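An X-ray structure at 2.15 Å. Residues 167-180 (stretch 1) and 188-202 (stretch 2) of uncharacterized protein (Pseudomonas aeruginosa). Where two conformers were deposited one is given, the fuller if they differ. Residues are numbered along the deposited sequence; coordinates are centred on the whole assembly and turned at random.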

# COMPACT_ATOMS: atom_id res chain seq x y z
N ASP A 167 -12.67 10.35 -24.02
CA ASP A 167 -13.74 10.51 -23.02
C ASP A 167 -13.28 9.98 -21.65
O ASP A 167 -13.55 10.63 -20.63
CB ASP A 167 -15.05 9.83 -23.46
CG ASP A 167 -16.32 10.43 -22.86
OD1 ASP A 167 -16.21 11.27 -21.93
OD2 ASP A 167 -17.43 10.06 -23.33
N PHE A 168 -12.57 8.83 -21.63
CA PHE A 168 -11.97 8.24 -20.43
C PHE A 168 -10.90 9.17 -19.86
O PHE A 168 -10.85 9.36 -18.64
CB PHE A 168 -11.34 6.87 -20.77
CG PHE A 168 -10.75 6.14 -19.59
CD1 PHE A 168 -9.44 6.40 -19.17
CD2 PHE A 168 -11.47 5.15 -18.93
CE1 PHE A 168 -8.90 5.74 -18.07
CE2 PHE A 168 -10.91 4.45 -17.86
CZ PHE A 168 -9.64 4.77 -17.42
N GLN A 169 -10.03 9.73 -20.73
CA GLN A 169 -8.93 10.62 -20.34
C GLN A 169 -9.42 11.92 -19.69
O GLN A 169 -8.84 12.33 -18.68
CB GLN A 169 -8.03 10.92 -21.54
CG GLN A 169 -7.08 9.76 -21.84
CD GLN A 169 -6.21 9.99 -23.05
OE1 GLN A 169 -5.65 11.07 -23.26
NE2 GLN A 169 -6.04 8.94 -23.86
N LYS A 170 -10.54 12.52 -20.20
CA LYS A 170 -11.14 13.73 -19.62
C LYS A 170 -11.78 13.41 -18.28
O LYS A 170 -11.75 14.25 -17.37
CB LYS A 170 -12.17 14.36 -20.56
CG LYS A 170 -11.62 14.82 -21.92
CD LYS A 170 -10.46 15.84 -21.84
CE LYS A 170 -9.47 15.69 -22.97
NZ LYS A 170 -8.66 14.44 -22.85
N THR A 171 -12.37 12.21 -18.14
CA THR A 171 -13.03 11.76 -16.92
C THR A 171 -11.99 11.41 -15.84
O THR A 171 -12.21 11.67 -14.65
CB THR A 171 -13.95 10.56 -17.23
OG1 THR A 171 -14.94 10.99 -18.16
CG2 THR A 171 -14.63 9.99 -16.01
N TRP A 172 -10.89 10.79 -16.25
CA TRP A 172 -9.87 10.37 -15.31
C TRP A 172 -8.53 10.98 -15.69
O TRP A 172 -7.68 10.29 -16.24
CB TRP A 172 -9.78 8.84 -15.26
CG TRP A 172 -11.09 8.16 -14.97
CD1 TRP A 172 -11.94 7.59 -15.87
CD2 TRP A 172 -11.68 7.98 -13.67
NE1 TRP A 172 -13.02 7.04 -15.22
CE2 TRP A 172 -12.90 7.28 -13.87
CE3 TRP A 172 -11.33 8.38 -12.37
CZ2 TRP A 172 -13.75 6.94 -12.80
CZ3 TRP A 172 -12.17 8.04 -11.32
CH2 TRP A 172 -13.35 7.32 -11.54
N PRO A 173 -8.29 12.28 -15.39
CA PRO A 173 -6.97 12.85 -15.69
C PRO A 173 -5.91 12.21 -14.80
O PRO A 173 -6.24 11.55 -13.80
CB PRO A 173 -7.14 14.35 -15.42
CG PRO A 173 -8.24 14.44 -14.43
CD PRO A 173 -9.16 13.27 -14.69
N PHE A 174 -4.65 12.38 -15.16
CA PHE A 174 -3.54 11.89 -14.36
C PHE A 174 -3.57 12.63 -12.99
O PHE A 174 -3.95 13.80 -12.91
CB PHE A 174 -2.21 12.08 -15.10
CG PHE A 174 -1.03 11.54 -14.33
CD1 PHE A 174 -0.99 10.21 -13.92
CD2 PHE A 174 0.01 12.38 -13.94
CE1 PHE A 174 0.09 9.72 -13.18
CE2 PHE A 174 1.08 11.88 -13.19
CZ PHE A 174 1.13 10.56 -12.84
N GLN A 175 -3.22 11.90 -11.94
CA GLN A 175 -3.22 12.37 -10.56
C GLN A 175 -1.99 11.84 -9.86
O GLN A 175 -1.47 10.81 -10.28
CB GLN A 175 -4.49 11.82 -9.85
CG GLN A 175 -5.02 12.68 -8.71
CD GLN A 175 -5.99 11.94 -7.82
OE1 GLN A 175 -6.98 11.34 -8.26
NE2 GLN A 175 -5.76 12.02 -6.51
N ARG A 176 -1.54 12.49 -8.78
CA ARG A 176 -0.42 11.94 -8.01
C ARG A 176 -0.97 10.82 -7.12
O ARG A 176 -2.18 10.70 -6.94
CB ARG A 176 0.25 13.02 -7.13
CG ARG A 176 1.06 14.09 -7.87
CD ARG A 176 1.62 15.05 -6.83
NE ARG A 176 2.36 16.16 -7.43
CZ ARG A 176 3.20 16.94 -6.75
NH1 ARG A 176 3.38 16.76 -5.45
NH2 ARG A 176 3.86 17.91 -7.37
N THR A 177 -0.08 10.05 -6.52
CA THR A 177 -0.47 9.02 -5.58
C THR A 177 0.47 9.05 -4.39
O THR A 177 1.65 9.29 -4.60
CB THR A 177 -0.53 7.61 -6.25
OG1 THR A 177 -1.00 6.67 -5.27
CG2 THR A 177 0.82 7.14 -6.85
N PRO A 178 0.01 8.83 -3.13
CA PRO A 178 0.96 8.74 -2.01
C PRO A 178 1.71 7.39 -1.97
O PRO A 178 2.67 7.28 -1.20
CB PRO A 178 0.07 8.87 -0.76
CG PRO A 178 -1.31 8.77 -1.21
CD PRO A 178 -1.38 8.56 -2.68
N HIS A 179 1.31 6.37 -2.78
CA HIS A 179 1.85 4.99 -2.73
C HIS A 179 2.85 4.71 -3.82
O HIS A 179 2.50 4.39 -4.96
CB HIS A 179 0.71 3.94 -2.79
CG HIS A 179 -0.56 4.36 -2.09
ND1 HIS A 179 -0.56 4.72 -0.74
CD2 HIS A 179 -1.83 4.38 -2.55
CE1 HIS A 179 -1.82 4.99 -0.44
NE2 HIS A 179 -2.63 4.75 -1.48
N VAL A 180 4.12 4.79 -3.44
CA VAL A 180 5.27 4.62 -4.31
C VAL A 180 6.14 3.55 -3.71
O VAL A 180 6.52 3.67 -2.56
CB VAL A 180 6.06 5.97 -4.45
CG1 VAL A 180 7.36 5.80 -5.26
CG2 VAL A 180 5.20 7.08 -5.05
N THR A 188 7.30 1.32 -8.70
CA THR A 188 5.84 1.08 -8.79
C THR A 188 5.05 2.24 -8.18
O THR A 188 5.30 2.62 -7.03
CB THR A 188 5.45 -0.26 -8.13
OG1 THR A 188 6.16 -1.30 -8.78
CG2 THR A 188 3.94 -0.55 -8.18
N LEU A 189 4.08 2.79 -8.94
CA LEU A 189 3.11 3.79 -8.46
C LEU A 189 1.77 3.10 -8.41
O LEU A 189 1.23 2.71 -9.46
CB LEU A 189 3.00 5.07 -9.31
CG LEU A 189 4.24 5.88 -9.67
CD1 LEU A 189 3.82 7.25 -10.16
CD2 LEU A 189 5.14 6.07 -8.51
N LYS A 190 1.25 2.90 -7.20
CA LYS A 190 -0.01 2.20 -7.00
C LYS A 190 -1.11 3.21 -6.63
O LYS A 190 -0.93 4.04 -5.73
CB LYS A 190 0.16 1.12 -5.92
CG LYS A 190 -1.13 0.44 -5.49
CD LYS A 190 -1.42 -0.77 -6.28
CE LYS A 190 -1.47 -1.99 -5.40
NZ LYS A 190 -1.91 -3.17 -6.18
N TYR A 191 -2.25 3.12 -7.32
CA TYR A 191 -3.37 4.04 -7.17
C TYR A 191 -4.53 3.44 -6.43
O TYR A 191 -4.87 2.27 -6.59
CB TYR A 191 -3.85 4.52 -8.56
CG TYR A 191 -2.90 5.56 -9.09
CD1 TYR A 191 -1.62 5.21 -9.53
CD2 TYR A 191 -3.21 6.92 -9.03
CE1 TYR A 191 -0.70 6.17 -9.94
CE2 TYR A 191 -2.30 7.89 -9.44
CZ TYR A 191 -1.03 7.51 -9.86
OH TYR A 191 -0.10 8.46 -10.21
N ASP A 192 -5.16 4.28 -5.61
CA ASP A 192 -6.38 3.91 -4.92
C ASP A 192 -7.45 3.71 -5.97
O ASP A 192 -7.39 4.32 -7.05
CB ASP A 192 -6.78 5.00 -3.91
CG ASP A 192 -5.98 4.94 -2.62
OD1 ASP A 192 -5.93 3.83 -2.00
OD2 ASP A 192 -5.45 5.99 -2.18
N ALA A 193 -8.40 2.83 -5.68
CA ALA A 193 -9.54 2.61 -6.57
C ALA A 193 -10.27 3.94 -6.77
O ALA A 193 -10.30 4.76 -5.86
CB ALA A 193 -10.48 1.58 -5.94
N TYR A 194 -10.79 4.19 -7.98
CA TYR A 194 -11.56 5.38 -8.29
C TYR A 194 -10.75 6.68 -8.24
O TYR A 194 -11.33 7.73 -7.98
CB TYR A 194 -12.76 5.46 -7.30
CG TYR A 194 -14.01 6.09 -7.86
CD1 TYR A 194 -14.75 5.45 -8.86
CD2 TYR A 194 -14.52 7.27 -7.33
CE1 TYR A 194 -15.94 5.99 -9.33
CE2 TYR A 194 -15.72 7.80 -7.77
CZ TYR A 194 -16.42 7.17 -8.80
OH TYR A 194 -17.56 7.74 -9.29
N SER A 195 -9.43 6.65 -8.54
CA SER A 195 -8.64 7.89 -8.56
C SER A 195 -8.24 8.26 -9.99
O SER A 195 -8.37 9.42 -10.36
CB SER A 195 -7.40 7.79 -7.68
OG SER A 195 -6.60 6.69 -8.05
N ILE A 196 -7.74 7.27 -10.80
CA ILE A 196 -7.35 7.45 -12.20
C ILE A 196 -8.11 6.46 -13.11
O ILE A 196 -7.83 6.39 -14.32
CB ILE A 196 -5.80 7.37 -12.42
CG1 ILE A 196 -5.19 6.01 -11.94
CG2 ILE A 196 -5.09 8.62 -11.85
CD1 ILE A 196 -3.88 5.60 -12.63
N ALA A 197 -9.06 5.69 -12.54
CA ALA A 197 -9.85 4.71 -13.30
C ALA A 197 -11.06 4.27 -12.52
O ALA A 197 -11.01 4.32 -11.30
CB ALA A 197 -8.98 3.49 -13.63
N PRO A 198 -12.10 3.68 -13.16
CA PRO A 198 -13.23 3.14 -12.36
C PRO A 198 -12.79 1.93 -11.55
O PRO A 198 -11.72 1.38 -11.80
CB PRO A 198 -14.27 2.73 -13.43
CG PRO A 198 -13.83 3.36 -14.70
CD PRO A 198 -12.32 3.51 -14.61
N TYR A 199 -13.63 1.49 -10.59
CA TYR A 199 -13.39 0.33 -9.72
C TYR A 199 -13.09 -0.96 -10.49
O TYR A 199 -12.32 -1.77 -10.00
CB TYR A 199 -14.60 0.09 -8.81
CG TYR A 199 -14.49 0.72 -7.44
CD1 TYR A 199 -14.74 2.07 -7.26
CD2 TYR A 199 -14.19 -0.05 -6.32
CE1 TYR A 199 -14.62 2.67 -6.00
CE2 TYR A 199 -14.11 0.53 -5.05
CZ TYR A 199 -14.30 1.89 -4.90
OH TYR A 199 -14.21 2.47 -3.65
N SER A 200 -13.67 -1.14 -11.70
CA SER A 200 -13.39 -2.31 -12.55
C SER A 200 -11.88 -2.49 -12.84
O SER A 200 -11.42 -3.62 -13.00
CB SER A 200 -14.16 -2.22 -13.86
OG SER A 200 -13.79 -1.05 -14.57
N TYR A 201 -11.10 -1.38 -12.89
CA TYR A 201 -9.64 -1.43 -13.13
C TYR A 201 -8.86 -1.68 -11.81
O TYR A 201 -7.63 -1.70 -11.82
CB TYR A 201 -9.15 -0.14 -13.80
CG TYR A 201 -9.61 -0.00 -15.24
CD1 TYR A 201 -10.88 0.47 -15.54
CD2 TYR A 201 -8.78 -0.37 -16.29
CE1 TYR A 201 -11.33 0.56 -16.86
CE2 TYR A 201 -9.22 -0.30 -17.62
CZ TYR A 201 -10.49 0.18 -17.90
OH TYR A 201 -10.92 0.29 -19.20
N ALA A 202 -9.59 -1.87 -10.69
CA ALA A 202 -9.07 -2.14 -9.34
C ALA A 202 -8.07 -1.06 -8.89
O ALA A 202 -8.42 0.13 -8.84
CB ALA A 202 -8.43 -3.54 -9.28
O HOH W 1 -6.51 7.61 -16.28
O HOH W 2 -8.56 11.22 -12.14
O HOH W 3 -3.90 6.73 -5.11

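The indole of W172, the first residue past the helix to leave helical geometry, lies in a bend of stretch 2, and W172 is contacted by five consecutive residues, Y194 to P198. A197 CA sits 4.0 Å from the centroid of its five-membered ring (CD2 and NE1 among its atoms), almost on the ring normal, while Y194 O and S195 O approach its edge. That edge also points at the face of Y194, with W172 CH2 3.6 Å from Y194 CD1 and the planes at 74°; a flat, extended indole can meet backbone and aromatic side chain at once. The type II turn from D192 to S195, tied by S195 OG to D192 O at 2.7 Å, shapes this segment. One helical turn earlier, F168 (chi1 t) packs its CE2 3.7 Å from P198 CD and turns its edge toward the face of Y201.

Between these segments no direct hydrogen bond is found, and water fills in: water 1 donates to W172 O (2.9 Å) and I196 O (2.7 Å), and water 2 to P173 O (2.9 Å) and S195 O (2.5 Å).

Further along, buried Y191 reaches back across the contact, its OH donating to Q175 O at 2.7 Å. T177 suits its buried place by having two uses: its CB lies over the Y191 ring, 3.7 Å from the centroid, while OG1 donates to K190 O at 2.7 Å and accepts from water 3 at 2.9 Å. The same water accepts from D192 N at 2.8 Å. H179 NE2 donates to D192 OD2 at 3.2 Å, near the plane of the imidazole.

The end of stretch 1 pairs antiparallel with the start of stretch 2, where K190 N donates to H179 O at 3.0 Å, the one direct main-chain hydrogen bond between the stretches. V180 and L189 form a non-hydrogen-bonded pair; their side chains share one face, V180 CG2 meeting L189 CD2 at 3.6 Å, and V180 CA approaches T188 O at 3.4 Å. In all, 914 Å² is buried, both sides summed.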